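PDB 3PI7: NADH oxidoreductase from Mesorhizobium loti, which probably binds NADPH and acts as an oxidoreductase on NAD(P)H, with quinones as putative substrates. Local coordinates for residues 14-19 with 66-71; 26-31 with 263-268; 84-89 with 342-347; 42-47 with 121-126. All coordinates share one frame; numbering follows the deposited sequence.

Contacts 1, 3 and 4 lie in the GroES-like part of the chain, whereas contact 2 reaches from its N-terminal loop to the Rossmann-type nucleotide-binding part. Contacts 1 and 4 use the two neighbouring strands 10-16 and 37-43, and their centres are about 17 Å apart. Contacts 3 and 4, also about 17 Å apart between centres, both reach the large mixed sheet. Helix 63-69 of contact 1 is followed in the chain by strand 86-94 of contact 3. Along the sequence, contact 1 closes before contact 3 opens, and contact 4 is nested inside the loop closed by contact 2. Contact 1 touches the other three, gathering distant segments round strand 10-16 and helix 63-69.

Contact 1. Residues 14-19 with 66-71; sequences LLLVGD and VAFIKG. With K (potassium ion), chain G.
In the GroES-like part of the fold, L16, the last residue of strand 10-16, packs on F68 and I69 in the final turn of helix 63-69. CD1 of L16 lies 3.7 Å from F68 CE2, meeting the ring obliquely, while CD2 rests mainly on I69, 3.9 Å from I69 CG2. F68 has its CG anti to the backbone N (chi1 174°), which swings the ring out from the helix toward the leucine, and the two side chains cross at about a right angle. I69 offers its CG2 branch to L16. L37 of the neighbouring strand also touches both L16 and I69.

Beyond this apolar patch the backbones are joined through one water, which accepts from G18 N at 2.9 Å and donates to I69 O at 2.8 Å. That carbonyl also receives NH1 of R77, and the helix finishes in a Schellman motif, with G71 at positive phi and G71 N bonded to F68 O at 3.0 Å. At the far end of 14-19, D19 O binds the potassium ion at 2.7 Å; Y21 O and a water are further ligands, and R77 NH2 also bonds to D19 O. The contact thus pairs buried apolar packing with a polar margin, where R77 reaches both segments and, together with the potassium ion, probably polarises the D19 carbonyl, drawing electron density onto its oxygen.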
loop_
_atom_site.group_PDB
_atom_site.type_symbol
_atom_site.label_atom_id
_atom_site.label_comp_id
_atom_site.label_asym_id
_atom_site.label_seq_id
_atom_site.Cartn_x
_atom_site.Cartn_y
_atom_site.Cartn_z
ATOM N N LEU A 14 16.432 -19.468 28.296
ATOM C CA LEU A 14 17.102 -19.423 26.974
ATOM C C LEU A 14 17.360 -17.967 26.704
ATOM O O LEU A 14 16.418 -17.210 26.419
ATOM C CB LEU A 14 16.241 -20.075 25.875
ATOM C CG LEU A 14 15.773 -21.498 26.155
ATOM C CD1 LEU A 14 14.964 -22.018 24.996
ATOM C CD2 LEU A 14 16.973 -22.444 26.459
ATOM N N LEU A 15 18.614 -17.550 26.919
ATOM C CA LEU A 15 19.014 -16.155 26.881
ATOM C C LEU A 15 19.463 -15.677 25.535
ATOM O O LEU A 15 20.258 -16.336 24.872
ATOM C CB LEU A 15 20.146 -15.926 27.865
ATOM C CG LEU A 15 19.952 -16.532 29.238
ATOM C CD1 LEU A 15 21.227 -16.401 30.044
ATOM C CD2 LEU A 15 18.771 -15.898 29.954
ATOM N N LEU A 16 19.029 -14.471 25.178
ATOM C CA LEU A 16 19.436 -13.846 23.919
ATOM C C LEU A 16 20.931 -13.597 23.886
ATOM O O LEU A 16 21.495 -13.036 24.833
ATOM C CB LEU A 16 18.701 -12.530 23.724
ATOM C CG LEU A 16 17.230 -12.663 23.465
ATOM C CD1 LEU A 16 16.535 -11.384 23.809
ATOM C CD2 LEU A 16 16.955 -13.122 22.020
ATOM N N VAL A 17 21.569 -14.014 22.786
ATOM C CA VAL A 17 23.002 -13.814 22.584
ATOM C C VAL A 17 23.178 -12.474 21.870
ATOM O O VAL A 17 24.153 -11.754 22.113
ATOM C CB VAL A 17 23.560 -15.018 21.777
ATOM C CG1 VAL A 17 24.955 -14.764 21.221
ATOM C CG2 VAL A 17 23.550 -16.273 22.625
ATOM N N GLY A 18 22.230 -12.168 20.994
ATOM C CA GLY A 18 22.239 -10.935 20.215
ATOM C C GLY A 18 21.631 -9.767 20.953
ATOM O O GLY A 18 20.833 -9.944 21.875
ATOM N N ASP A 19 22.050 -8.569 20.571
ATOM C CA ASP A 19 21.527 -7.327 21.103
ATOM C C ASP A 19 20.924 -6.510 19.963
ATOM O O ASP A 19 21.418 -6.581 18.817
ATOM C CB ASP A 19 22.641 -6.543 21.823
ATOM C CG ASP A 19 22.072 -5.501 22.759
ATOM O OD1 ASP A 19 21.206 -5.854 23.586
ATOM O OD2 ASP A 19 22.443 -4.317 22.624
ATOM N N VAL A 66 11.159 -16.557 16.281
ATOM C CA VAL A 66 12.302 -16.880 15.412
ATOM C C VAL A 66 12.866 -15.575 14.839
ATOM O O VAL A 66 14.053 -15.309 14.986
ATOM C CB VAL A 66 11.896 -17.884 14.322
ATOM C CG1 VAL A 66 13.061 -18.126 13.350
ATOM C CG2 VAL A 66 11.445 -19.198 14.961
ATOM N N ALA A 67 11.995 -14.699 14.315
ATOM C CA ALA A 67 12.445 -13.419 13.763
ATOM C C ALA A 67 13.089 -12.577 14.851
ATOM O O ALA A 67 14.125 -11.943 14.635
ATOM C CB ALA A 67 11.240 -12.668 13.170
ATOM N N PHE A 68 12.465 -12.566 16.051
ATOM C CA PHE A 68 12.976 -11.752 17.136
ATOM C C PHE A 68 14.366 -12.175 17.595
ATOM O O PHE A 68 15.211 -11.296 17.788
ATOM C CB PHE A 68 11.983 -11.754 18.306
ATOM C CG PHE A 68 12.515 -11.040 19.517
ATOM C CD1 PHE A 68 12.600 -9.657 19.542
ATOM C CD2 PHE A 68 12.945 -11.757 20.635
ATOM C CE1 PHE A 68 13.064 -8.988 20.684
ATOM C CE2 PHE A 68 13.431 -11.091 21.765
ATOM C CZ PHE A 68 13.509 -9.712 21.772
ATOM N N ILE A 69 14.614 -13.479 17.811
ATOM C CA ILE A 69 15.927 -13.921 18.335
ATOM C C ILE A 69 17.047 -13.653 17.287
ATOM O O ILE A 69 18.206 -13.381 17.643
ATOM C CB ILE A 69 15.899 -15.394 18.833
ATOM C CG1 ILE A 69 15.729 -16.409 17.675
ATOM C CG2 ILE A 69 14.781 -15.562 19.876
ATOM C CD1 ILE A 69 15.812 -17.872 18.057
ATOM N N LYS A 70 16.649 -13.633 16.014
ATOM C CA LYS A 70 17.555 -13.364 14.905
ATOM C C LYS A 70 17.815 -11.875 14.739
ATOM O O LYS A 70 18.625 -11.513 13.902
ATOM C CB LYS A 70 16.974 -13.946 13.616
ATOM C CG LYS A 70 17.077 -15.473 13.579
ATOM C CD LYS A 70 16.298 -16.047 12.395
ATOM C CE LYS A 70 17.122 -17.096 11.698
ATOM N NZ LYS A 70 17.893 -16.523 10.563
ATOM N N GLY A 71 17.145 -11.030 15.532
ATOM C CA GLY A 71 17.257 -9.568 15.444
ATOM C C GLY A 71 16.578 -8.997 14.201
ATOM O O GLY A 71 16.938 -7.921 13.720
HETATM K K K G . 23.061 -5.411 17.077
HETATM O O HOH W 1 19.872 -13.392 19.841
HETATM O O HOH W 2 22.962 -3.518 18.945
#

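Contact 2. Residues 26-31 with 263-268; sequences SGSALE and GRLDPD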
loop_
_atom_site.group_PDB
_atom_site.type_symbol
_atom_site.label_atom_id
_atom_site.label_comp_id
_atom_site.label_asym_id
_atom_site.label_seq_id
_atom_site.Cartn_x
_atom_site.Cartn_y
_atom_site.Cartn_z
ATOM N N SER A 26 19.401 -13.114 8.064
ATOM C CA SER A 26 19.571 -14.413 7.420
ATOM C C SER A 26 18.267 -15.168 7.162
ATOM O O SER A 26 18.228 -16.392 7.298
ATOM C CB SER A 26 20.508 -15.288 8.241
ATOM O OG SER A 26 20.032 -15.442 9.563
ATOM N N GLY A 27 17.236 -14.449 6.739
ATOM C CA GLY A 27 15.952 -15.061 6.418
ATOM C C GLY A 27 15.181 -15.552 7.630
ATOM O O GLY A 27 15.523 -15.230 8.772
ATOM N N SER A 28 14.155 -16.368 7.381
ATOM C CA SER A 28 13.238 -16.833 8.403
ATOM C C SER A 28 13.466 -18.262 8.914
ATOM O O SER A 28 12.879 -18.613 9.929
ATOM C CB SER A 28 11.817 -16.701 7.866
ATOM O OG SER A 28 11.657 -17.516 6.717
ATOM N N ALA A 29 14.290 -19.071 8.232
ATOM C CA ALA A 29 14.590 -20.437 8.665
ATOM C C ALA A 29 15.471 -20.410 9.907
ATOM O O ALA A 29 16.377 -19.582 10.013
ATOM C CB ALA A 29 15.288 -21.201 7.546
ATOM N N LEU A 30 15.169 -21.272 10.859
ATOM C CA LEU A 30 15.976 -21.384 12.073
ATOM C C LEU A 30 16.803 -22.632 11.927
ATOM O O LEU A 30 16.306 -23.742 12.122
ATOM C CB LEU A 30 15.123 -21.399 13.345
ATOM C CG LEU A 30 15.928 -21.343 14.649
ATOM C CD1 LEU A 30 16.582 -19.966 14.850
ATOM C CD2 LEU A 30 15.083 -21.746 15.814
ATOM N N GLU A 31 18.021 -22.432 11.464
ATOM C CA GLU A 31 18.989 -23.457 11.165
ATOM C C GLU A 31 19.621 -24.018 12.456
ATOM O O GLU A 31 19.979 -25.193 12.514
ATOM C CB GLU A 31 20.063 -22.884 10.188
ATOM C CG GLU A 31 21.012 -21.801 10.717
ATOM C CD GLU A 31 20.511 -20.416 11.116
ATOM O OE1 GLU A 31 19.299 -20.131 10.989
ATOM O OE2 GLU A 31 21.354 -19.610 11.572
ATOM N N GLY A 263 3.799 -10.526 7.952
ATOM C CA GLY A 263 5.030 -11.286 8.157
ATOM C C GLY A 263 5.925 -11.144 6.944
ATOM O O GLY A 263 5.451 -10.711 5.883
ATOM N N ARG A 264 7.205 -11.531 7.082
ATOM C CA ARG A 264 8.185 -11.423 5.987
ATOM C C ARG A 264 9.002 -12.692 5.940
ATOM O O ARG A 264 10.211 -12.655 6.125
ATOM C CB ARG A 264 9.082 -10.179 6.173
ATOM C CG ARG A 264 9.733 -9.727 4.854
ATOM C CD ARG A 264 10.984 -8.890 5.040
ATOM N NE ARG A 264 11.635 -8.641 3.754
ATOM C CZ ARG A 264 12.624 -7.772 3.565
ATOM N NH1 ARG A 264 13.060 -7.023 4.570
ATOM N NH2 ARG A 264 13.140 -7.600 2.356
ATOM N N LEU A 265 8.346 -13.837 5.715
ATOM C CA LEU A 265 9.047 -15.101 5.680
ATOM C C LEU A 265 10.061 -15.169 4.536
ATOM O O LEU A 265 11.066 -15.859 4.678
ATOM C CB LEU A 265 8.079 -16.272 5.571
ATOM C CG LEU A 265 7.210 -16.550 6.794
ATOM C CD1 LEU A 265 6.249 -17.679 6.496
ATOM C CD2 LEU A 265 8.059 -16.843 8.065
ATOM N N ASP A 266 9.800 -14.479 3.420
ATOM C CA ASP A 266 10.741 -14.457 2.306
ATOM C C ASP A 266 11.454 -13.115 2.325
ATOM O O ASP A 266 10.801 -12.109 2.083
ATOM C CB ASP A 266 10.053 -14.704 0.945
ATOM C CG ASP A 266 11.014 -14.794 -0.229
ATOM O OD1 ASP A 266 12.240 -14.709 -0.007
ATOM O OD2 ASP A 266 10.545 -15.024 -1.363
ATOM N N PRO A 267 12.786 -13.073 2.552
ATOM C CA PRO A 267 13.494 -11.781 2.509
ATOM C C PRO A 267 13.811 -11.312 1.086
ATOM O O PRO A 267 14.301 -10.190 0.939
ATOM C CB PRO A 267 14.779 -12.062 3.282
ATOM C CG PRO A 267 15.047 -13.494 3.019
ATOM C CD PRO A 267 13.709 -14.182 2.877
ATOM N N ASP A 268 13.554 -12.140 0.038
ATOM C CA ASP A 268 13.806 -11.706 -1.343
ATOM C C ASP A 268 12.980 -10.439 -1.670
ATOM O O ASP A 268 11.963 -10.194 -1.031
ATOM C CB ASP A 268 13.518 -12.817 -2.356
ATOM C CG ASP A 268 14.595 -13.879 -2.430
ATOM O OD1 ASP A 268 15.556 -13.816 -1.623
ATOM O OD2 ASP A 268 14.449 -14.811 -3.249
HETATM O O HOH W 3 13.735 -17.090 4.701
#
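Two irregular loops pass close to each other here, with the alpha carbons of S28 and L265 5.3 Å apart and G27 facing P267. The bond between them runs from the S28 hydroxyl, whose OG donates to L265 O at 2.7 Å. It arrives in the carbonyl plane on a lone pair, with a C=O...donor angle of 128°. The S28 OG sits between its own backbone N and carbonyl carbon (chi1 62°), a rotation that turns the hydroxyl across to the other loop. Water 3 reinforces the link, accepting from S28 N at 2.8 Å and donating to L265 O at 2.9 Å, so the same carbonyl is held by a direct bond and by a bridging one.

Apolar atoms fill in around this polar pair. L265 CD2 comes within 3.8 Å of S28 CB, and the P267 ring brings CG to 3.9 Å from G27 CA, where the backbone takes a positive phi (71°), a conformation glycine adopts readily. On the 263-268 side, D266 OD1 accepts from D268 N at 2.9 Å, the donor lying above the carboxylate plane. K70 and Q72 bond to G27 O, while R264 forms a salt bridge with E274 of the second subunit. The D268 N to D266 OD1 bond closes an Asx turn, in the loop that follows strand 258-261 of the parallel Rossmann-type sheet and here meets the loop between strands 10-16 and 37-43.

Contact 3. Residues 84-89 with 342-347; sequences GFEGVG and NGKVFI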
loop_
_atom_site.group_PDB
_atom_site.type_symbol
_atom_site.label_atom_id
_atom_site.label_comp_id
_atom_site.label_asym_id
_atom_site.label_seq_id
_atom_site.Cartn_x
_atom_site.Cartn_y
_atom_site.Cartn_z
ATOM N N GLY A 84 11.032 -15.343 23.971
ATOM C CA GLY A 84 9.732 -15.991 24.070
ATOM C C GLY A 84 8.646 -14.981 24.318
ATOM O O GLY A 84 8.652 -14.260 25.325
ATOM N N PHE A 85 7.712 -14.910 23.404
ATOM C CA PHE A 85 6.676 -13.891 23.529
ATOM C C PHE A 85 5.443 -14.360 24.266
ATOM O O PHE A 85 4.725 -13.499 24.761
ATOM C CB PHE A 85 6.262 -13.374 22.149
ATOM C CG PHE A 85 7.271 -12.438 21.526
ATOM C CD1 PHE A 85 7.762 -11.345 22.234
ATOM C CD2 PHE A 85 7.700 -12.626 20.216
ATOM C CE1 PHE A 85 8.728 -10.505 21.668
ATOM C CE2 PHE A 85 8.621 -11.753 19.633
ATOM C CZ PHE A 85 9.142 -10.710 20.369
ATOM N N GLU A 86 5.111 -15.651 24.263
ATOM C CA GLU A 86 3.889 -16.074 24.928
ATOM C C GLU A 86 4.003 -17.420 25.625
ATOM O O GLU A 86 4.838 -18.250 25.291
ATOM C CB GLU A 86 2.659 -16.099 23.974
ATOM C CG GLU A 86 2.500 -17.296 23.059
ATOM C CD GLU A 86 1.295 -17.353 22.125
ATOM O OE1 GLU A 86 0.170 -16.932 22.502
ATOM O OE2 GLU A 86 1.486 -17.875 21.006
ATOM N N GLY A 87 3.062 -17.661 26.519
ATOM C CA GLY A 87 2.977 -18.951 27.166
ATOM C C GLY A 87 1.800 -19.031 28.093
ATOM O O GLY A 87 0.875 -18.194 28.054
ATOM N N VAL A 88 1.859 -20.031 28.948
ATOM C CA VAL A 88 0.852 -20.224 29.968
ATOM C C VAL A 88 1.597 -20.494 31.264
ATOM O O VAL A 88 2.639 -21.176 31.293
ATOM C CB VAL A 88 -0.159 -21.347 29.607
ATOM C CG1 VAL A 88 0.540 -22.700 29.514
ATOM C CG2 VAL A 88 -1.330 -21.407 30.600
ATOM N N GLY A 89 1.029 -20.012 32.347
ATOM C CA GLY A 89 1.643 -20.292 33.629
ATOM C C GLY A 89 0.836 -19.730 34.757
ATOM O O GLY A 89 -0.248 -19.191 34.539
ATOM N N ASN A 342 3.661 -28.838 9.533
ATOM C CA ASN A 342 2.423 -28.876 10.327
ATOM C C ASN A 342 2.748 -28.961 11.833
ATOM O O ASN A 342 3.869 -29.316 12.214
ATOM C CB ASN A 342 1.484 -30.029 9.877
ATOM C CG ASN A 342 1.465 -30.263 8.368
ATOM O OD1 ASN A 342 1.313 -29.332 7.560
ATOM N ND2 ASN A 342 1.683 -31.504 7.949
ATOM N N GLY A 343 1.790 -28.557 12.664
ATOM C CA GLY A 343 1.930 -28.545 14.118
ATOM C C GLY A 343 2.864 -27.487 14.689
ATOM O O GLY A 343 3.838 -27.069 14.050
ATOM N N LYS A 344 2.570 -27.078 15.924
ATOM C CA LYS A 344 3.308 -26.087 16.696
ATOM C C LYS A 344 4.271 -26.772 17.700
ATOM O O LYS A 344 3.965 -27.843 18.234
ATOM C CB LYS A 344 2.304 -25.196 17.447
ATOM C CG LYS A 344 2.847 -23.842 17.864
ATOM C CD LYS A 344 1.741 -22.956 18.430
ATOM C CE LYS A 344 2.335 -21.637 18.819
ATOM N NZ LYS A 344 1.321 -20.566 19.012
ATOM N N VAL A 345 5.423 -26.142 17.944
ATOM C CA VAL A 345 6.421 -26.642 18.884
ATOM C C VAL A 345 6.300 -25.805 20.170
ATOM O O VAL A 345 6.113 -24.592 20.101
ATOM C CB VAL A 345 7.855 -26.628 18.276
ATOM C CG1 VAL A 345 8.893 -27.136 19.271
ATOM C CG2 VAL A 345 7.919 -27.463 16.993
ATOM N N PHE A 346 6.354 -26.464 21.333
ATOM C CA PHE A 346 6.286 -25.791 22.635
ATOM C C PHE A 346 7.534 -26.096 23.428
ATOM O O PHE A 346 8.167 -27.131 23.199
ATOM C CB PHE A 346 5.055 -26.243 23.420
ATOM C CG PHE A 346 3.756 -25.878 22.758
ATOM C CD1 PHE A 346 3.202 -26.697 21.770
ATOM C CD2 PHE A 346 3.109 -24.689 23.072
ATOM C CE1 PHE A 346 2.011 -26.334 21.123
ATOM C CE2 PHE A 346 1.905 -24.343 22.447
ATOM C CZ PHE A 346 1.375 -25.155 21.468
ATOM N N ILE A 347 7.893 -25.186 24.342
ATOM C CA ILE A 347 9.011 -25.361 25.261
ATOM C C ILE A 347 8.409 -25.568 26.660
ATOM O O ILE A 347 7.529 -24.798 27.055
ATOM C CB ILE A 347 9.991 -24.155 25.179
ATOM C CG1 ILE A 347 10.660 -24.115 23.788
ATOM C CG2 ILE A 347 11.073 -24.212 26.277
ATOM C CD1 ILE A 347 11.497 -22.795 23.465
#
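E86 carries its CG between the backbone N and the carbonyl carbon (chi1 80°) and is extended beyond it, whereas K344 has CG anti to the backbone N (chi1 -158°) and stays extended along the rest of its chain, which brings the carboxylate and the amino group together between the two segments. They approach obliquely and meet through their charged ends alone. E86 OE2 lies 3.4 Å from K344 NZ in a salt bridge whose hydrogen bond is long and weak.

Both charged groups have a stronger partner in N62. Its ND2 donates to E86 OE2 and its OD1 accepts from K344 NZ, so a single amide bridges the ion pair and probably keeps carboxylate and amino group in position. The other carboxylate oxygen, E86 OE1, accepts from V148 N and more weakly from I147 N. These backbone donors near the start of helix 148-163 hold the carboxylate from its other oxygen, and together with the lysine they would tend to favour its ionised form. Both residues are buried, yet their polar atoms are engaged in this network. K344 also touches S60 and A145 along its chain. Strands 86-94 and 345-348 both pair antiparallel with 58-60, and the bridge links the first residue of strand 86-94 with the residue just before strand 345-348, tying the C-terminal strand to strand 86-94 within the mixed sheet of the GroES-like domain.

Contact 4. Residues 42-47 with 121-126; sequences IAVPAP and AEYAVA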
loop_
_atom_site.group_PDB
_atom_site.type_symbol
_atom_site.label_atom_id
_atom_site.label_comp_id
_atom_site.label_asym_id
_atom_site.label_seq_id
_atom_site.Cartn_x
_atom_site.Cartn_y
_atom_site.Cartn_z
ATOM N N ILE A 42 19.998 -17.646 35.566
ATOM C CA ILE A 42 20.035 -16.220 35.859
ATOM C C ILE A 42 19.089 -15.906 37.004
ATOM O O ILE A 42 18.233 -16.709 37.331
ATOM C CB ILE A 42 19.675 -15.367 34.593
ATOM C CG1 ILE A 42 18.267 -15.667 34.055
ATOM C CG2 ILE A 42 20.735 -15.507 33.478
ATOM C CD1 ILE A 42 17.696 -14.465 33.219
ATOM N N ALA A 43 19.220 -14.714 37.572
ATOM C CA ALA A 43 18.333 -14.272 38.628
ATOM C C ALA A 43 16.908 -14.134 38.121
ATOM O O ALA A 43 16.664 -13.732 36.975
ATOM C CB ALA A 43 18.817 -12.932 39.180
ATOM N N VAL A 44 15.956 -14.522 38.976
ATOM C CA VAL A 44 14.552 -14.370 38.668
ATOM C C VAL A 44 14.244 -12.860 38.734
ATOM O O VAL A 44 14.594 -12.202 39.711
ATOM C CB VAL A 44 13.656 -15.215 39.614
ATOM C CG1 VAL A 44 12.172 -14.881 39.431
ATOM C CG2 VAL A 44 13.905 -16.710 39.393
ATOM N N PRO A 45 13.626 -12.283 37.682
ATOM C CA PRO A 45 13.316 -10.854 37.725
ATOM C C PRO A 45 12.193 -10.514 38.698
ATOM O O PRO A 45 11.424 -11.383 39.112
ATOM C CB PRO A 45 12.903 -10.551 36.283
ATOM C CG PRO A 45 12.232 -11.865 35.834
ATOM C CD PRO A 45 13.142 -12.912 36.431
ATOM N N ALA A 46 12.122 -9.238 39.062
ATOM C CA ALA A 46 11.051 -8.685 39.888
ATOM C C ALA A 46 10.070 -7.922 38.978
ATOM O O ALA A 46 10.498 -7.149 38.122
ATOM C CB ALA A 46 11.633 -7.747 40.949
ATOM N N PRO A 47 8.762 -8.174 39.118
ATOM C CA PRO A 47 7.784 -7.430 38.300
ATOM C C PRO A 47 7.696 -5.983 38.732
ATOM O O PRO A 47 7.810 -5.685 39.931
ATOM C CB PRO A 47 6.470 -8.141 38.590
ATOM C CG PRO A 47 6.637 -8.694 39.968
ATOM C CD PRO A 47 8.094 -9.078 40.076
ATOM N N ALA A 121 11.783 -19.478 29.781
ATOM C CA ALA A 121 12.357 -19.325 31.091
ATOM C C ALA A 121 11.439 -19.924 32.101
ATOM O O ALA A 121 10.253 -20.082 31.827
ATOM C CB ALA A 121 12.511 -17.833 31.374
ATOM N N GLU A 122 11.964 -20.257 33.270
ATOM C CA GLU A 122 11.119 -20.785 34.317
ATOM C C GLU A 122 10.111 -19.756 34.818
ATOM O O GLU A 122 9.031 -20.141 35.260
ATOM C CB GLU A 122 11.981 -21.314 35.455
ATOM C CG GLU A 122 12.517 -22.683 35.076
ATOM C CD GLU A 122 13.438 -23.349 36.075
ATOM O OE1 GLU A 122 14.266 -22.644 36.690
ATOM O OE2 GLU A 122 13.437 -24.598 36.119
ATOM N N TYR A 123 10.466 -18.478 34.774
ATOM C CA TYR A 123 9.648 -17.335 35.183
ATOM C C TYR A 123 9.740 -16.256 34.131
ATOM O O TYR A 123 10.845 -15.926 33.685
ATOM C CB TYR A 123 10.104 -16.771 36.554
ATOM C CG TYR A 123 9.976 -17.810 37.644
ATOM C CD1 TYR A 123 10.963 -18.784 37.827
ATOM C CD2 TYR A 123 8.816 -17.907 38.404
ATOM C CE1 TYR A 123 10.786 -19.840 38.716
ATOM C CE2 TYR A 123 8.638 -18.947 39.315
ATOM C CZ TYR A 123 9.633 -19.903 39.477
ATOM O OH TYR A 123 9.459 -20.938 40.341
ATOM N N ALA A 124 8.592 -15.681 33.766
ATOM C CA ALA A 124 8.520 -14.591 32.775
ATOM C C ALA A 124 7.835 -13.412 33.407
ATOM O O ALA A 124 7.188 -13.563 34.450
ATOM C CB ALA A 124 7.741 -15.060 31.542
ATOM N N VAL A 125 7.994 -12.236 32.812
ATOM C CA VAL A 125 7.292 -11.053 33.295
ATOM C C VAL A 125 6.353 -10.587 32.192
ATOM O O VAL A 125 6.744 -10.543 31.022
ATOM C CB VAL A 125 8.264 -9.924 33.739
ATOM C CG1 VAL A 125 7.502 -8.652 34.105
ATOM C CG2 VAL A 125 9.134 -10.382 34.894
ATOM N N ALA A 126 5.118 -10.268 32.554
ATOM C CA ALA A 126 4.190 -9.694 31.601
ATOM C C ALA A 126 3.445 -8.577 32.263
ATOM O O ALA A 126 3.303 -8.562 33.498
ATOM C CB ALA A 126 3.212 -10.787 31.096
#
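V44 and P45, just after strand 37-43, lie over Y123 and V125 of strand 123-127. The tightest touch is between P45 CG and V125 CG2, 3.6 Å apart, with P45 CB following at 4.0 Å from the same methyl group. Here the proline ring and the valine slide past each other in opposite directions. V44 meets Y123 with both branches: CG2 stands 3.9 Å from Y123 CD1, approaching the ring obliquely, and CG1 lies 4.0 Å from Y123 CB, nearer the root of the side chain. V44 keeps CG1 anti to its backbone N (chi1 171°), and this rotation spreads the two methyl groups along the tyrosine from CB to the ring. Farther along, P47 CA approaches V125 CG1 at a looser 4.4 Å.

Y123 and V125 both point toward the 42-47 segment, while A124 between them points away, as expected for a strand that shows one face to a covering segment. That strand pairs antiparallel with 51-56 in the GroES-like domain, so V44, P45 and P47 cover one face of it as the chain passes from strand 37-43 to strand 51-56.

Around this first layer, W117 touches P45, V125 and I42, and L53 of strand 51-56 supports V44. P8 and K55 lie against Y123, and Q51 against V125. Backbone bonds fix the two segments: I42 pairs with M11 and V44 with S9, while E122 bonds to K12 and V56, and A124 to I54. The E122 carboxylate also forms a salt bridge with K12 NZ, on strand 10-16.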